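Local coordinates for ribokinase RBSK (Mycobacterium tuberculosis, PDB 3GO6), which catalyses the ATP- and magnesium-dependent phosphorylation of D-ribose at O-5 to D-ribose 5-phosphate, at the adenosine-5'-diphosphate site. Numbering follows the deposited sequence.

The adenosine-5'-diphosphate site. Residues 216-219, 221, 235-236, 238, 240, 243-247, 250, 276, 279-280, 283. With ADP (adenosine-5'-diphosphate), chain B.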
# COMPACT_ATOMS: atom_id res chain seq x y z
N THR A 216 -9.47 -26.58 -10.57
CA THR A 216 -10.20 -25.63 -11.38
C THR A 216 -9.46 -25.41 -12.71
O THR A 216 -8.23 -25.39 -12.75
CB THR A 216 -10.39 -24.30 -10.65
OG1 THR A 216 -9.11 -23.77 -10.31
CG2 THR A 216 -11.23 -24.52 -9.37
N LEU A 217 -10.23 -25.23 -13.78
CA LEU A 217 -9.66 -25.15 -15.13
C LEU A 217 -10.09 -23.88 -15.89
O LEU A 217 -10.34 -23.94 -17.08
CB LEU A 217 -10.06 -26.40 -15.92
CG LEU A 217 -9.70 -27.75 -15.31
CD1 LEU A 217 -10.42 -28.88 -16.03
CD2 LEU A 217 -8.19 -27.94 -15.35
N GLY A 218 -10.16 -22.75 -15.19
CA GLY A 218 -10.64 -21.50 -15.81
C GLY A 218 -11.92 -21.72 -16.59
O GLY A 218 -12.89 -22.26 -16.06
N VAL A 219 -11.90 -21.33 -17.87
CA VAL A 219 -13.07 -21.45 -18.76
C VAL A 219 -13.70 -22.84 -18.84
O VAL A 219 -14.92 -22.95 -19.00
CB VAL A 219 -12.76 -20.96 -20.22
CG1 VAL A 219 -12.26 -19.55 -20.20
CG2 VAL A 219 -11.75 -21.88 -20.92
N GLY A 221 -14.16 -25.00 -16.53
CA GLY A 221 -14.81 -25.44 -15.30
C GLY A 221 -13.82 -26.07 -14.32
O GLY A 221 -12.92 -25.40 -13.82
N ALA A 235 -18.12 -25.75 -17.02
CA ALA A 235 -18.74 -24.49 -16.60
C ALA A 235 -19.67 -23.99 -17.71
O ALA A 235 -19.40 -24.24 -18.90
CB ALA A 235 -17.68 -23.46 -16.30
N PRO A 236 -20.75 -23.27 -17.34
CA PRO A 236 -21.59 -22.60 -18.34
C PRO A 236 -20.75 -21.67 -19.22
O PRO A 236 -19.79 -21.05 -18.74
CB PRO A 236 -22.57 -21.78 -17.50
CG PRO A 236 -22.65 -22.51 -16.22
CD PRO A 236 -21.28 -23.06 -15.98
N VAL A 238 -19.98 -18.33 -20.95
CA VAL A 238 -20.25 -16.93 -20.65
C VAL A 238 -19.24 -16.06 -21.37
O VAL A 238 -18.22 -16.56 -21.86
CB VAL A 238 -20.13 -16.60 -19.12
CG1 VAL A 238 -21.23 -17.29 -18.30
CG2 VAL A 238 -18.73 -16.92 -18.59
N PRO A 240 -16.72 -13.36 -20.40
CA PRO A 240 -16.05 -12.71 -19.27
C PRO A 240 -15.88 -11.21 -19.43
O PRO A 240 -15.70 -10.70 -20.55
CB PRO A 240 -14.67 -13.38 -19.24
CG PRO A 240 -14.91 -14.71 -19.84
CD PRO A 240 -15.89 -14.45 -20.95
N THR A 243 -12.20 -11.95 -14.78
CA THR A 243 -12.12 -13.27 -14.15
C THR A 243 -11.53 -13.20 -12.74
O THR A 243 -11.53 -14.20 -12.02
CB THR A 243 -11.30 -14.28 -14.99
OG1 THR A 243 -9.91 -13.92 -14.95
CG2 THR A 243 -11.78 -14.30 -16.44
N ALA A 244 -11.02 -12.04 -12.35
CA ALA A 244 -10.50 -11.89 -10.99
C ALA A 244 -11.61 -12.13 -9.99
O ALA A 244 -12.77 -11.70 -10.19
CB ALA A 244 -9.86 -10.52 -10.79
N GLY A 245 -11.28 -12.87 -8.93
CA GLY A 245 -12.22 -13.18 -7.87
C GLY A 245 -13.05 -14.43 -8.11
O GLY A 245 -13.72 -14.92 -7.18
N ALA A 246 -13.04 -14.95 -9.34
CA ALA A 246 -13.84 -16.14 -9.69
C ALA A 246 -13.40 -17.38 -8.89
O ALA A 246 -14.22 -18.21 -8.53
CB ALA A 246 -13.78 -16.44 -11.19
N GLY A 247 -12.10 -17.51 -8.66
CA GLY A 247 -11.56 -18.65 -7.90
C GLY A 247 -12.09 -18.66 -6.46
O GLY A 247 -12.47 -19.71 -5.93
N PHE A 250 -15.72 -19.73 -6.53
CA PHE A 250 -15.79 -21.19 -6.68
C PHE A 250 -15.64 -21.88 -5.31
O PHE A 250 -16.44 -22.74 -4.94
CB PHE A 250 -14.72 -21.69 -7.67
CG PHE A 250 -14.75 -23.18 -7.93
CD1 PHE A 250 -15.33 -23.69 -9.09
CD2 PHE A 250 -14.19 -24.08 -7.03
CE1 PHE A 250 -15.37 -25.08 -9.33
CE2 PHE A 250 -14.22 -25.46 -7.24
CZ PHE A 250 -14.81 -25.97 -8.39
N CYS A 276 -18.86 -24.49 -10.14
CA CYS A 276 -18.42 -24.15 -11.50
C CYS A 276 -19.29 -23.06 -12.10
O CYS A 276 -18.79 -22.13 -12.72
CB CYS A 276 -18.47 -25.36 -12.42
SG CYS A 276 -17.01 -26.33 -12.34
N GLY A 279 -18.62 -19.71 -10.30
CA GLY A 279 -17.36 -19.18 -10.82
C GLY A 279 -17.52 -18.50 -12.17
O GLY A 279 -16.95 -17.44 -12.42
N ALA A 280 -18.29 -19.12 -13.07
CA ALA A 280 -18.58 -18.51 -14.38
C ALA A 280 -19.32 -17.18 -14.21
O ALA A 280 -18.95 -16.17 -14.81
CB ALA A 280 -19.41 -19.48 -15.25
N THR A 283 -17.26 -14.14 -13.35
CA THR A 283 -16.45 -13.50 -14.40
C THR A 283 -17.20 -12.40 -15.14
O THR A 283 -16.62 -11.67 -15.95
CB THR A 283 -15.89 -14.52 -15.45
OG1 THR A 283 -16.97 -15.01 -16.27
CG2 THR A 283 -15.21 -15.68 -14.75
PB ADP B . -9.31 -16.71 -10.98
O1B ADP B . -9.25 -15.80 -12.20
O2B ADP B . -8.02 -17.46 -10.73
O3B ADP B . -9.90 -16.03 -9.76
PA ADP B . -10.08 -19.18 -12.32
O1A ADP B . -9.77 -18.70 -13.73
O2A ADP B . -9.10 -20.09 -11.61
O3A ADP B . -10.38 -17.87 -11.38
O5' ADP B . -11.49 -19.94 -12.36
C5' ADP B . -12.03 -20.66 -11.25
C4' ADP B . -13.44 -21.05 -11.65
O4' ADP B . -14.11 -19.91 -12.20
C3' ADP B . -13.48 -22.10 -12.76
O3' ADP B . -13.51 -23.41 -12.21
C2' ADP B . -14.73 -21.75 -13.55
O2' ADP B . -15.92 -22.33 -13.01
C1' ADP B . -14.86 -20.25 -13.38
N9 ADP B . -14.37 -19.52 -14.58
C8 ADP B . -13.22 -18.82 -14.69
N7 ADP B . -13.09 -18.27 -15.93
C5 ADP B . -14.18 -18.61 -16.64
C6 ADP B . -14.70 -18.37 -18.02
N6 ADP B . -13.99 -17.63 -18.91
N1 ADP B . -15.89 -18.92 -18.36
C2 ADP B . -16.61 -19.67 -17.50
N3 ADP B . -16.20 -19.93 -16.24
C4 ADP B . -15.02 -19.44 -15.75
O HOH W 1 -8.84 -22.15 -12.59
O HOH W 2 -8.77 -13.70 -8.69
O HOH W 3 -17.14 -19.79 -20.94
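ADP, the nucleotide product of the kinase reaction, lies in the ATP site of this PfkB-family sugar kinase, its adenine in a largely apolar slot and its beta-phosphate at the GAGD anion-hole motif, Gly245-Ala246-Gly247 and the catalytic Asp248, which starts helix 246-257. The purine is clamped on both faces. Val219, in the 3-10 turn 218-220, sets its CA over the six-membered ring, 3.7 Å from the centroid, and its CG1 branch, anti to the carbonyl carbon, lies near C6. From the opposite side Thr283 presses CG2 over the five-membered ring, 3.6 Å from that centroid. Thr283 OG1 (chi1 71°) points away and donates to Ala280 O at 2.7 Å, in the carbonyl plane, which helps hold the methyl towards the base. Ala280 CB packs against C2 and N3, while Val238 CG2 reaches ADP C2 at 3.6 Å. Recognition of N1 is indirect: a water joins it to the backbone N of Val238.

The ribose is gripped by main-chain carbonyls. The 3'-hydroxyl ADP O3' donates to Gly221 O at 2.6 Å, approaching from above the carbonyl plane, and O2' makes a weaker bond to Cys276 O in helix 265-282. ADP O3' also sits over the rim of one Phe250 face, 3.6 Å from CD1; Thr216 CG2 covers the centre of that same face, and Cys276 SG meets the ring edge in plane. Phe250 CG is anti to the backbone N (chi1 -178°). Ala246 CB touches O4' and the bridging O3A.

At the diphosphate, a water held by Thr216 OG1 and Gly218 N lies beside the alpha-phosphate. The GAGD amides serve the beta-phosphate oxygen ADP O3B, Gly247 N by a nearly straight bond (2.9 Å, 160° at the hydrogen) and Gly245 N through a water. Amides at this helix N-terminus, with the helix dipole, would help offset phosphate charge. Thr243 OG1 makes a weak bond to O1B, whereas Thr243 O stands 2.8 Å from ADP O1B, an acceptor-acceptor clash unless the phosphate is protonated.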